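Local coordinates for glutathione s-transferase (Oryza sativa, PDB 1OYJ) that conjugates reduced glutathione to a wide range of hydrophobic electrophiles, herbicides among them, as a tau-class glutathione transferase, at the glutathione site and the interface of chains A and B. Residues are numbered along the deposited sequence; one frame, centred on the assembly and turned at random. Chains: chain A/B, glutathione s-transferase.

Contact 1: the glutathione site. Residues chain A 15, 17, 39, 42, 55-57, 68-69; chain B 113. With GSH (glutathione), chain C.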
ATOM      1  N   SER A  15      12.392   9.375  11.422  1.00 18.40           N
ATOM      2  CA  SER A  15      11.408   8.712  10.527  1.00 20.14           C
ATOM      3  C   SER A  15      10.258   7.967  11.207  1.00 18.17           C
ATOM      4  O   SER A  15      10.469   6.972  11.846  1.00 20.16           O
ATOM      5  CB  SER A  15      12.059   7.698   9.576  1.00 17.92           C
ATOM      6  OG  SER A  15      11.099   7.127   8.731  1.00 21.16           O
ATOM      7  N   PHE A  17       8.244   6.153   9.582  1.00 22.03           N
ATOM      8  CA  PHE A  17       8.151   4.890   8.902  1.00 20.50           C
ATOM      9  C   PHE A  17       9.115   3.860   9.496  1.00 21.21           C
ATOM     10  O   PHE A  17       8.759   2.720   9.778  1.00 20.58           O
ATOM     11  CB  PHE A  17       8.439   5.097   7.415  1.00 22.70           C
ATOM     12  CG  PHE A  17       7.514   6.065   6.760  1.00 20.32           C
ATOM     13  CD1 PHE A  17       7.948   7.291   6.365  1.00 24.21           C
ATOM     14  CD2 PHE A  17       6.230   5.712   6.515  1.00 23.38           C
ATOM     15  CE1 PHE A  17       7.105   8.172   5.707  1.00 23.31           C
ATOM     16  CE2 PHE A  17       5.378   6.590   5.881  1.00 24.72           C
ATOM     17  CZ  PHE A  17       5.841   7.824   5.509  1.00 23.23           C
ATOM     18  N   LEU A  39      20.738  10.727   5.016  1.00 25.54           N
ATOM     19  CA  LEU A  39      19.980  10.670   3.761  1.00 26.23           C
ATOM     20  C   LEU A  39      20.551  11.518   2.611  1.00 27.38           C
ATOM     21  O   LEU A  39      20.249  11.227   1.409  1.00 25.42           O
ATOM     22  CB  LEU A  39      18.517  10.929   3.993  1.00 27.13           C
ATOM     23  CG  LEU A  39      17.870   9.834   4.845  1.00 27.17           C
ATOM     24  CD1 LEU A  39      16.369  10.144   4.983  1.00 29.54           C
ATOM     25  CD2 LEU A  39      17.957   8.405   4.302  1.00 23.80           C
ATOM     26  N   LYS A  42      23.704   8.729   1.397  1.00 23.48           N
ATOM     27  CA  LYS A  42      23.249   7.352   1.583  1.00 24.44           C
ATOM     28  C   LYS A  42      24.368   6.350   1.458  1.00 24.92           C
ATOM     29  O   LYS A  42      25.247   6.536   0.644  1.00 25.11           O
ATOM     30  CB  LYS A  42      22.134   6.997   0.655  1.00 23.15           C
ATOM     31  CG  LYS A  42      20.814   7.773   0.953  1.00 22.87           C
ATOM     32  CD  LYS A  42      19.700   7.560  -0.067  1.00 20.67           C
ATOM     33  CE  LYS A  42      18.643   8.666  -0.025  1.00 25.34           C
ATOM     34  NZ  LYS A  42      17.515   8.587  -1.070  1.00 19.73           N
ATOM     35  N   LYS A  55      15.149   4.403  -0.209  1.00 22.82           N
ATOM     36  CA  LYS A  55      14.588   4.947   0.992  1.00 23.33           C
ATOM     37  C   LYS A  55      14.773   4.104   2.271  1.00 22.28           C
ATOM     38  O   LYS A  55      14.995   2.914   2.213  1.00 21.01           O
ATOM     39  CB  LYS A  55      13.078   5.115   0.803  1.00 24.69           C
ATOM     40  CG  LYS A  55      12.739   6.322  -0.053  1.00 26.77           C
ATOM     41  CD  LYS A  55      11.303   6.374  -0.439  1.00 29.14           C
ATOM     42  CE  LYS A  55      10.961   7.633  -1.238  1.00 33.23           C
ATOM     43  NZ  LYS A  55       9.466   7.736  -1.261  1.00 34.73           N
ATOM     44  N   ILE A  56      14.684   4.746   3.451  1.00 20.23           N
ATOM     45  CA  ILE A  56      14.676   3.933   4.642  1.00 20.48           C
ATOM     46  C   ILE A  56      13.234   3.916   5.051  1.00 21.49           C
ATOM     47  O   ILE A  56      12.504   4.750   4.596  1.00 23.09           O
ATOM     48  CB  ILE A  56      15.661   4.479   5.746  1.00 21.04           C
ATOM     49  CG1 ILE A  56      15.317   5.913   6.075  1.00 21.46           C
ATOM     50  CG2 ILE A  56      17.078   4.383   5.234  1.00 25.23           C
ATOM     51  CD1 ILE A  56      13.949   6.032   6.941  1.00 21.58           C
ATOM     52  N   PRO A  57      12.779   2.984   5.886  1.00 21.46           N
ATOM     53  CA  PRO A  57      13.535   1.907   6.463  1.00 21.58           C
ATOM     54  C   PRO A  57      13.714   0.694   5.595  1.00 22.73           C
ATOM     55  O   PRO A  57      12.980   0.404   4.652  1.00 19.99           O
ATOM     56  CB  PRO A  57      12.654   1.494   7.649  1.00 21.65           C
ATOM     57  CG  PRO A  57      11.244   1.750   7.186  1.00 21.56           C
ATOM     58  CD  PRO A  57      11.430   3.038   6.450  1.00 23.55           C
ATOM     59  N   GLU A  68       9.721  -0.962   2.552  1.00 20.60           N
ATOM     60  CA  GLU A  68       8.385  -0.406   2.660  1.00 20.60           C
ATOM     61  C   GLU A  68       7.869  -0.828   4.023  1.00 19.23           C
ATOM     62  O   GLU A  68       7.672  -1.975   4.282  1.00 19.92           O
ATOM     63  CB  GLU A  68       7.438  -0.824   1.519  1.00 21.11           C
ATOM     64  CG  GLU A  68       7.848  -0.132   0.176  1.00 24.03           C
ATOM     65  CD  GLU A  68       7.649   1.371   0.182  1.00 24.12           C
ATOM     66  OE1 GLU A  68       6.547   1.848   0.663  1.00 23.47           O
ATOM     67  OE2 GLU A  68       8.566   2.111  -0.294  1.00 23.53           O
ATOM     68  N   SER A  69       7.717   0.157   4.894  1.00 18.95           N
ATOM     69  CA  SER A  69       7.369  -0.084   6.288  1.00 19.53           C
ATOM     70  C   SER A  69       6.208  -1.034   6.476  1.00 19.24           C
ATOM     71  O   SER A  69       6.262  -1.976   7.291  1.00 21.76           O
ATOM     72  CB  SER A  69       7.239   1.232   7.046  1.00 19.13           C
ATOM     73  OG  SER A  69       6.245   2.050   6.551  1.00 21.88           O
TER
ATOM     74  N   ARG B 113       2.107   2.339  -7.203  1.00 37.49           N
ATOM     75  CA  ARG B 113       2.711   3.622  -6.948  1.00 41.38           C
ATOM     76  C   ARG B 113       3.136   4.223  -8.263  1.00 43.92           C
ATOM     77  O   ARG B 113       3.203   5.415  -8.346  1.00 43.10           O
ATOM     78  CB  ARG B 113       3.946   3.513  -6.045  1.00 41.47           C
ATOM     79  CG  ARG B 113       3.715   3.191  -4.588  1.00 46.35           C
ATOM     80  CD  ARG B 113       5.065   2.974  -3.764  1.00 52.53           C
ATOM     81  NE  ARG B 113       4.759   3.100  -2.353  1.00 57.74           N
ATOM     82  CZ  ARG B 113       4.785   4.251  -1.687  1.00 63.51           C
ATOM     83  NH1 ARG B 113       4.401   4.285  -0.417  1.00 65.53           N
ATOM     84  NH2 ARG B 113       5.231   5.367  -2.283  1.00 66.25           N
TER
HETATM   85  N1  GSH C 799       6.729   4.209   1.631  1.00 31.36           N
HETATM   86  CA1 GSH C 799       7.739   4.399   2.620  1.00 32.32           C
HETATM   87  C1  GSH C 799       7.804   3.469   3.771  1.00 32.54           C
HETATM   88  O11 GSH C 799       8.762   2.989   4.339  1.00 33.23           O
HETATM   89  O12 GSH C 799       6.702   3.202   4.200  1.00 29.24           O
HETATM   90  CB1 GSH C 799       8.470   5.719   2.741  1.00 34.07           C
HETATM   91  CG1 GSH C 799       9.709   5.752   3.644  1.00 32.76           C
HETATM   92  CD1 GSH C 799      10.353   7.130   3.543  1.00 33.05           C
HETATM   93  OE1 GSH C 799       9.662   8.059   3.161  1.00 35.50           O
HETATM   94  N2  GSH C 799      11.623   7.296   3.917  1.00 31.82           N
HETATM   95  CA2 GSH C 799      12.273   8.580   3.834  1.00 32.35           C
HETATM   96  C2  GSH C 799      13.448   8.369   2.863  1.00 35.16           C
HETATM   97  O2  GSH C 799      14.195   7.448   3.121  1.00 29.22           O
HETATM   98  CB2 GSH C 799      12.752   8.945   5.239  1.00 35.08           C
HETATM   99  SG2 GSH C 799      11.338   9.391   6.322  1.00 43.40           S
HETATM  100  N3  GSH C 799      13.544   8.989   1.687  1.00 47.99           N
HETATM  101  CA3 GSH C 799      14.948   9.406   1.437  1.00 49.71           C
HETATM  102  C3  GSH C 799      15.324  10.772   0.865  1.00 54.95           C
HETATM  103  O31 GSH C 799      16.212  10.889  -0.040  1.00 51.84           O
HETATM  104  O32 GSH C 799      14.805  11.779   1.323  1.00 56.10           O
HETATM  105  O   HOH W   1      11.061   1.691   3.022  1.00 27.85           O
HETATM  106  O   HOH W   2       8.158   4.276  -1.292  1.00 48.23           O
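Glutathione lies in the G-site of a tau-class transferase, where backbone groups pair with the cysteinyl unit and side chains, helped by one backbone N-H, hold the charged ends. A:Phe17 shows how a flat group lines such a cleft. With CG anti to its carbonyl carbon (chi1 -58°), its CB lies near O11 of the gamma-glutamyl carboxylate; CG and CD1 then run along CG1 of the ligand. Its CD2 comes near carboxylate oxygen O12, and CE1 approaches the amide oxygen OE1. One ring face thus carries the glutamyl chain, CB1 sitting over its centre, while SG2 lies at the ring's edge, in its plane. The carboxylate is gripped at the start of helix 69-79: A:Ser69 N gives a hydrogen bond to O11 (3.1 Å) and A:Ser69 OG one to O12 (2.7 Å), where the helix end would probably add attraction. Ligand N1 donates a hydrogen bond to A:Glu68 OE1 (2.6 Å), coming in 25° out of the carboxylate plane. From the partner chain, poorly ordered B:Arg113 reaches tip to tip toward A:Glu68, NH1 3.4 Å from OE1, a salt bridge. A:Ile56, before the cis peptide bond to A:Pro57, pairs with the cysteinyl unit like a strand, its N donating to O2 (2.8 Å) and its O accepting from N2 (2.8 Å). Extended A:Lys42 closes the glycyl end with a salt bridge from NZ to O31 (2.8 Å). A:Ser15 OG, the catalytic serine's hydroxyl, stands 3.3 Å from SG2 and probably stabilises the thiolate, so the site presents glutathione's sulfur for conjugation.

Contact 2: the glutathione site. Residues chain A 114, 118, 121, 136, 140. With GSH (glutathione), chain D; MG (magnesium ion), chain E.
The ammonium NZ of A:Lys114 is the best-held polar atom here, gripped by two oxygens of one glutathione: the glycyl carboxylate O31 at 2.6 Å, a salt bridge as well as a hydrogen bond, and the gamma-glutamyl amide OE1 at 2.9 Å. Its chain leaves with CG anti to the carbonyl carbon, bends at chi2 (-73°) and then runs straight, so that NZ bridges the glycyl and gamma-glutamyl ends of the ligand. An alanine here would remove both bonds and would probably leave the glycyl end of the ligand loosely held. The anchor itself is covalent: A:Cys118 SG, beside its backbone N, forms a mixed disulfide with SG2 of the ligand at 2.2 Å. Over that sulfur lies one face of the A:Arg121 guanidinium, offset toward its rim, with NH1 3.4 Å from SG2. A:Glu136 comes from the opposite helix, its OE2 3.4 Å from CB2 of the ligand, and its backbone O reaches ligand O2 through a water. Ligand O32 binds a magnesium ion at 2.1 Å; other ligands of the ion, such as waters, may be unseen, and it may come from the crystallisation. The protein hides about half of this glutathione, which may have become attached during purification or crystallisation; the structure alone does not show a role for it. The site occupies the groove between helices 97-124 and 127-148 of the helical C-terminal region, with A:Lys114, A:Cys118 and A:Arg121 on one wall and A:Glu136 and A:Ile140 on the other.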
ATOM      1  N   LYS A 114      -2.328   9.412   3.866  1.00 22.54           N
ATOM      2  CA  LYS A 114      -2.733  10.711   4.338  1.00 22.49           C
ATOM      3  C   LYS A 114      -1.721  11.505   5.243  1.00 24.59           C
ATOM      4  O   LYS A 114      -1.482  12.708   5.043  1.00 22.76           O
ATOM      5  CB  LYS A 114      -4.069  10.540   5.104  1.00 22.28           C
ATOM      6  CG  LYS A 114      -5.258  10.021   4.185  1.00 22.69           C
ATOM      7  CD  LYS A 114      -5.811  11.103   3.180  1.00 19.98           C
ATOM      8  CE  LYS A 114      -6.820  10.520   2.207  1.00 22.93           C
ATOM      9  NZ  LYS A 114      -7.437  11.503   1.207  1.00 22.74           N
ATOM     10  N   CYS A 118       0.039  14.885   3.972  1.00 24.27           N
ATOM     11  CA  CYS A 118      -0.826  15.937   4.353  1.00 25.51           C
ATOM     12  C   CYS A 118      -0.224  16.710   5.472  1.00 26.33           C
ATOM     13  O   CYS A 118      -0.420  17.920   5.574  1.00 25.87           O
ATOM     14  CB  CYS A 118      -2.215  15.419   4.664  1.00 24.48           C
ATOM     15  SG  CYS A 118      -2.858  14.406   3.266  1.00 27.20           S
ATOM     16  N   ARG A 121       2.460  19.397   4.168  1.00 26.42           N
ATOM     17  CA  ARG A 121       1.909  20.656   3.690  1.00 27.60           C
ATOM     18  C   ARG A 121       1.818  21.682   4.784  1.00 27.08           C
ATOM     19  O   ARG A 121       1.882  22.883   4.486  1.00 26.50           O
ATOM     20  CB  ARG A 121       0.489  20.459   3.158  1.00 27.68           C
ATOM     21  CG  ARG A 121       0.491  19.455   1.966  1.00 30.26           C
ATOM     22  CD  ARG A 121      -0.889  19.163   1.426  1.00 31.41           C
ATOM     23  NE  ARG A 121      -0.841  18.402   0.181  1.00 35.85           N
ATOM     24  CZ  ARG A 121      -1.917  18.175  -0.574  1.00 36.05           C
ATOM     25  NH1 ARG A 121      -3.116  18.646  -0.206  1.00 33.77           N
ATOM     26  NH2 ARG A 121      -1.786  17.515  -1.714  1.00 33.72           N
ATOM     27  N   GLU A 136      -7.800  20.285   6.556  1.00 18.91           N
ATOM     28  CA  GLU A 136      -7.888  18.971   5.958  1.00 20.98           C
ATOM     29  C   GLU A 136      -7.237  18.015   6.968  1.00 20.05           C
ATOM     30  O   GLU A 136      -7.719  16.917   7.112  1.00 20.60           O
ATOM     31  CB  GLU A 136      -7.163  18.873   4.592  1.00 18.96           C
ATOM     32  CG  GLU A 136      -7.832  19.694   3.456  1.00 23.66           C
ATOM     33  CD  GLU A 136      -7.569  19.147   2.061  1.00 24.28           C
ATOM     34  OE1 GLU A 136      -8.518  18.577   1.444  1.00 23.71           O
ATOM     35  OE2 GLU A 136      -6.461  19.351   1.599  1.00 23.98           O
ATOM     36  N   ILE A 140      -8.857  14.619   8.614  1.00 15.18           N
ATOM     37  CA  ILE A 140      -8.172  13.300   8.583  1.00 17.43           C
ATOM     38  C   ILE A 140      -8.153  12.664  10.052  1.00 17.41           C
ATOM     39  O   ILE A 140      -8.511  11.486  10.279  1.00 18.03           O
ATOM     40  CB  ILE A 140      -6.777  13.511   8.084  1.00 16.94           C
ATOM     41  CG1 ILE A 140      -6.871  13.616   6.584  1.00 19.91           C
ATOM     42  CG2 ILE A 140      -5.859  12.292   8.407  1.00 18.15           C
ATOM     43  CD1 ILE A 140      -5.667  13.960   5.951  1.00 21.06           C
TER
HETATM   44  N1  GSH D 800      -5.205  12.235  -5.198  1.00 66.18           N
HETATM   45  CA1 GSH D 800      -4.674  13.237  -4.271  1.00 66.31           C
HETATM   46  C1  GSH D 800      -4.938  14.596  -4.878  1.00 69.16           C
HETATM   47  O11 GSH D 800      -4.027  15.391  -5.067  1.00 73.75           O
HETATM   48  O12 GSH D 800      -6.061  14.919  -5.212  1.00 69.57           O
HETATM   49  CB1 GSH D 800      -5.344  13.028  -2.862  1.00 61.31           C
HETATM   50  CG1 GSH D 800      -4.794  13.995  -1.805  1.00 52.25           C
HETATM   51  CD1 GSH D 800      -5.214  13.838  -0.327  1.00 46.44           C
HETATM   52  OE1 GSH D 800      -5.029  12.790   0.264  1.00 41.17           O
HETATM   53  N2  GSH D 800      -5.715  14.930   0.260  1.00 38.37           N
HETATM   54  CA2 GSH D 800      -5.864  15.110   1.706  1.00 37.67           C
HETATM   55  C2  GSH D 800      -7.295  15.239   2.103  1.00 37.88           C
HETATM   56  O2  GSH D 800      -7.614  15.675   3.233  1.00 36.93           O
HETATM   57  CB2 GSH D 800      -5.050  16.300   2.183  1.00 40.10           C
HETATM   58  SG2 GSH D 800      -3.307  15.982   1.859  1.00 39.15           S
HETATM   59  N3  GSH D 800      -8.146  14.795   1.130  1.00 36.61           N
HETATM   60  CA3 GSH D 800      -9.572  14.665   1.375  1.00 35.94           C
HETATM   61  C3  GSH D 800      -9.979  13.598   2.392  1.00 36.18           C
HETATM   62  O31 GSH D 800      -9.132  12.696   2.711  1.00 36.52           O
HETATM   63  O32 GSH D 800     -11.158  13.658   2.877  1.00 33.61           O
HETATM   64 MG    MG E 815     -12.925  14.677   3.176  1.00 38.02          MG
HETATM   65  O   HOH W   3      -9.381  15.680   5.065  1.00 28.71           O

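Contact 3: the interface of chains A and B. Residues chain A 102, 105-106, 109-110, 113; chain B 50, 52-53, 67-68, 71.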
ATOM      1  N   ALA A 102      -8.511  -7.449   6.512  1.00 18.08           N
ATOM      2  CA  ALA A 102      -8.749  -6.564   5.401  1.00 18.21           C
ATOM      3  C   ALA A 102      -8.978  -5.143   5.947  1.00 18.16           C
ATOM      4  O   ALA A 102      -8.503  -4.194   5.401  1.00 17.08           O
ATOM      5  CB  ALA A 102      -9.934  -7.046   4.542  1.00 18.75           C
ATOM      6  N   ARG A 105      -5.663  -3.667   6.956  1.00 17.18           N
ATOM      7  CA  ARG A 105      -4.865  -3.220   5.838  1.00 19.25           C
ATOM      8  C   ARG A 105      -5.427  -1.969   5.204  1.00 18.11           C
ATOM      9  O   ARG A 105      -4.676  -1.120   4.819  1.00 17.63           O
ATOM     10  CB  ARG A 105      -4.584  -4.260   4.792  1.00 18.18           C
ATOM     11  CG  ARG A 105      -3.911  -5.562   5.321  1.00 18.01           C
ATOM     12  CD  ARG A 105      -3.780  -6.669   4.198  1.00 22.74           C
ATOM     13  NE  ARG A 105      -2.846  -7.749   4.549  1.00 20.40           N
ATOM     14  CZ  ARG A 105      -3.141  -9.028   4.650  1.00 23.07           C
ATOM     15  NH1 ARG A 105      -2.199  -9.855   5.075  1.00 25.83           N
ATOM     16  NH2 ARG A 105      -4.332  -9.515   4.324  1.00 21.00           N
ATOM     17  N   PHE A 106      -6.756  -1.870   5.109  1.00 18.01           N
ATOM     18  CA  PHE A 106      -7.363  -0.682   4.577  1.00 17.77           C
ATOM     19  C   PHE A 106      -6.906   0.604   5.375  1.00 18.12           C
ATOM     20  O   PHE A 106      -6.526   1.600   4.796  1.00 17.85           O
ATOM     21  CB  PHE A 106      -8.921  -0.818   4.635  1.00 17.05           C
ATOM     22  CG  PHE A 106      -9.618   0.404   4.171  1.00 17.93           C
ATOM     23  CD1 PHE A 106      -9.945   0.566   2.856  1.00 22.35           C
ATOM     24  CD2 PHE A 106      -9.886   1.407   5.058  1.00 16.67           C
ATOM     25  CE1 PHE A 106     -10.492   1.781   2.371  1.00 23.43           C
ATOM     26  CE2 PHE A 106     -10.434   2.578   4.633  1.00 22.53           C
ATOM     27  CZ  PHE A 106     -10.747   2.780   3.254  1.00 23.92           C
ATOM     28  N   ASP A 109      -3.265   1.363   5.107  1.00 19.37           N
ATOM     29  CA  ASP A 109      -3.114   2.030   3.795  1.00 20.49           C
ATOM     30  C   ASP A 109      -3.546   3.527   3.865  1.00 17.68           C
ATOM     31  O   ASP A 109      -2.929   4.420   3.319  1.00 14.88           O
ATOM     32  CB  ASP A 109      -3.919   1.298   2.724  1.00 19.70           C
ATOM     33  CG  ASP A 109      -3.886   2.021   1.394  1.00 24.74           C
ATOM     34  OD1 ASP A 109      -2.841   2.051   0.762  1.00 29.46           O
ATOM     35  OD2 ASP A 109      -4.796   2.703   0.985  1.00 22.00           O
ATOM     36  N   TYR A 110      -4.634   3.794   4.590  1.00 15.55           N
ATOM     37  CA  TYR A 110      -5.180   5.108   4.680  1.00 16.00           C
ATOM     38  C   TYR A 110      -4.133   6.016   5.399  1.00 16.62           C
ATOM     39  O   TYR A 110      -3.837   7.119   4.941  1.00 18.24           O
ATOM     40  CB  TYR A 110      -6.405   5.084   5.508  1.00 18.03           C
ATOM     41  CG  TYR A 110      -6.997   6.442   5.776  1.00 20.49           C
ATOM     42  CD1 TYR A 110      -7.942   6.989   4.936  1.00 19.22           C
ATOM     43  CD2 TYR A 110      -6.656   7.156   6.896  1.00 22.62           C
ATOM     44  CE1 TYR A 110      -8.439   8.250   5.151  1.00 18.86           C
ATOM     45  CE2 TYR A 110      -7.164   8.402   7.123  1.00 21.93           C
ATOM     46  CZ  TYR A 110      -8.116   8.947   6.263  1.00 21.53           C
ATOM     47  OH  TYR A 110      -8.667  10.198   6.561  1.00 21.17           O
ATOM     48  N   ARG A 113      -1.470   6.887   3.037  1.00 22.07           N
ATOM     49  CA  ARG A 113      -1.912   7.813   2.027  1.00 24.59           C
ATOM     50  C   ARG A 113      -2.090   9.216   2.561  1.00 24.88           C
ATOM     51  O   ARG A 113      -2.063  10.104   1.741  1.00 25.14           O
ATOM     52  CB  ARG A 113      -3.261   7.410   1.393  1.00 23.59           C
ATOM     53  CG  ARG A 113      -3.249   6.188   0.496  1.00 28.90           C
ATOM     54  CD  ARG A 113      -4.672   5.608   0.034  1.00 39.12           C
ATOM     55  NE  ARG A 113      -4.380   4.568  -0.977  1.00 44.74           N
ATOM     56  CZ  ARG A 113      -4.084   4.860  -2.267  1.00 47.94           C
ATOM     57  NH1 ARG A 113      -3.704   3.912  -3.098  1.00 47.83           N
ATOM     58  NH2 ARG A 113      -4.240   6.105  -2.732  1.00 48.22           N
TER
ATOM     59  N   ASN B  50     -17.977   2.370   0.689  1.00 26.15           N
ATOM     60  CA  ASN B  50     -16.608   2.951   0.732  1.00 24.93           C
ATOM     61  C   ASN B  50     -16.712   4.443   0.980  1.00 23.88           C
ATOM     62  O   ASN B  50     -16.399   5.268   0.136  1.00 23.93           O
ATOM     63  CB  ASN B  50     -15.868   2.703  -0.609  1.00 24.47           C
ATOM     64  CG  ASN B  50     -14.425   3.119  -0.561  1.00 21.86           C
ATOM     65  OD1 ASN B  50     -13.913   3.517   0.515  1.00 25.65           O
ATOM     66  ND2 ASN B  50     -13.735   3.036  -1.700  1.00 20.40           N
ATOM     67  N   VAL B  52     -15.022   6.341   2.824  1.00 23.34           N
ATOM     68  CA  VAL B  52     -13.760   7.095   2.999  1.00 23.73           C
ATOM     69  C   VAL B  52     -13.199   7.612   1.689  1.00 23.81           C
ATOM     70  O   VAL B  52     -12.856   8.820   1.528  1.00 23.25           O
ATOM     71  CB  VAL B  52     -12.709   6.226   3.753  1.00 25.71           C
ATOM     72  CG1 VAL B  52     -11.428   6.959   3.993  1.00 26.17           C
ATOM     73  CG2 VAL B  52     -13.318   5.811   5.063  1.00 27.76           C
ATOM     74  N   HIS B  53     -13.106   6.725   0.711  1.00 21.59           N
ATOM     75  CA  HIS B  53     -12.549   7.125  -0.578  1.00 22.40           C
ATOM     76  C   HIS B  53     -13.622   7.280  -1.697  1.00 22.03           C
ATOM     77  O   HIS B  53     -13.384   7.962  -2.677  1.00 22.80           O
ATOM     78  CB  HIS B  53     -11.516   6.068  -1.081  1.00 20.76           C
ATOM     79  CG  HIS B  53     -10.319   5.887  -0.201  1.00 23.58           C
ATOM     80  ND1 HIS B  53      -9.486   6.923   0.180  1.00 22.84           N
ATOM     81  CD2 HIS B  53      -9.848   4.780   0.412  1.00 19.24           C
ATOM     82  CE1 HIS B  53      -8.513   6.426   0.921  1.00 25.68           C
ATOM     83  NE2 HIS B  53      -8.719   5.133   1.090  1.00 21.33           N
ATOM     84  N   SER B  67     -12.525  -2.696   0.433  1.00 24.73           N
ATOM     85  CA  SER B  67     -12.094  -1.768  -0.621  1.00 24.52           C
ATOM     86  C   SER B  67     -10.592  -1.768  -0.717  1.00 22.49           C
ATOM     87  O   SER B  67      -9.958  -2.226   0.194  1.00 20.88           O
ATOM     88  CB  SER B  67     -12.567  -0.318  -0.333  1.00 26.13           C
ATOM     89  OG  SER B  67     -13.969  -0.162  -0.197  1.00 28.85           O
ATOM     90  N   GLU B  68     -10.035  -1.146  -1.778  1.00 23.60           N
ATOM     91  CA  GLU B  68      -8.615  -1.132  -2.127  1.00 22.59           C
ATOM     92  C   GLU B  68      -8.296  -2.498  -2.755  1.00 23.98           C
ATOM     93  O   GLU B  68      -8.276  -3.541  -2.101  1.00 22.49           O
ATOM     94  CB  GLU B  68      -7.675  -0.759  -0.983  1.00 23.84           C
ATOM     95  CG  GLU B  68      -7.800   0.696  -0.535  1.00 24.09           C
ATOM     96  CD  GLU B  68      -7.429   1.714  -1.650  1.00 28.00           C
ATOM     97  OE1 GLU B  68      -6.404   1.518  -2.291  1.00 26.85           O
ATOM     98  OE2 GLU B  68      -8.207   2.667  -1.926  1.00 26.14           O
ATOM     99  N   VAL B  71      -5.908  -4.917  -1.197  1.00 22.04           N
ATOM    100  CA  VAL B  71      -6.567  -5.385   0.005  1.00 21.37           C
ATOM    101  C   VAL B  71      -7.583  -6.528  -0.349  1.00 22.54           C
ATOM    102  O   VAL B  71      -7.618  -7.557   0.296  1.00 21.53           O
ATOM    103  CB  VAL B  71      -7.210  -4.231   0.815  1.00 19.26           C
ATOM    104  CG1 VAL B  71      -7.976  -4.728   2.116  1.00 20.65           C
ATOM    105  CG2 VAL B  71      -6.175  -3.241   1.268  1.00 21.88           C
TER
HETATM  106  O   HOH W   4      -7.093   3.277   2.466  1.00 27.47           O
HETATM  107  O   HOH W   5      -6.888  -8.072   3.105  1.00 30.30           O
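Helix 97-124 of chain A meets the loop carrying B:Asn50, B:Val52 and B:His53, the end of strand 64-67 and the start of helix 69-79 of chain B. In this tau-class glutathione transferase pair the helical region of one copy packs against the thioredoxin-like N-terminal domain of the other, and the patch recurs by two-fold symmetry. A:Phe106 is the main apolar side chain: with CG anti to the backbone N (chi1 177°) it points straight across, tip to tip with B:His53, and its CZ touches CD2 of the imidazole at 3.6 Å. The two rings meet edge to face, their planes 55° apart, while B:Val52 CB and B:Ser67 O border the phenyl edge in plane. A water sits over the centre of the phenyl face and joins B:His53 NE2 (2.8 Å, 174° at H) to A:Asp109 OD2 (2.8 Å) and A:Phe106 O, so it bridges polar groups of the two chains, which make no direct hydrogen bond in this patch. A:Asp109 also presents the syn lone pair of OD2 to A:Arg113 NE at 2.7 Å, which helps to orient the arginine; its NH1 then faces B:Glu68 OE1 tip to tip in a long salt bridge of 3.7 Å. A:Asp109 and B:Glu68 cross at about a right angle, OD2 3.8 Å from OE1, and the arginine's charge probably offsets their repulsion. B:Val52 crosses A:Tyr110 obliquely, its CG1 3.5 Å from CE1. B:Val71 CG1 packs against the A:Ala102 backbone, 3.4 Å from its O, while CG2 faces A:Arg105 CB.

Helix 97-124 ties the three contacts together: it supplies the poorly ordered arginine from the partner chain in contact 1, one wall of contact 2 and the chain A side of contact 3. Between centres of their C-alpha atoms, contacts 1 and 2 are about 20 Å apart, contacts 1 and 3 about 21 Å, and contacts 2 and 3 about 16 Å. Residues 68 and 113 serve both contacts 1 and 3 in symmetry-related copies, so dimerisation may help to position the glutamate of the G-site. Contact 2 holds a second glutathione further along the same helix, A:Lys114 following the A:Arg113 of contact 3.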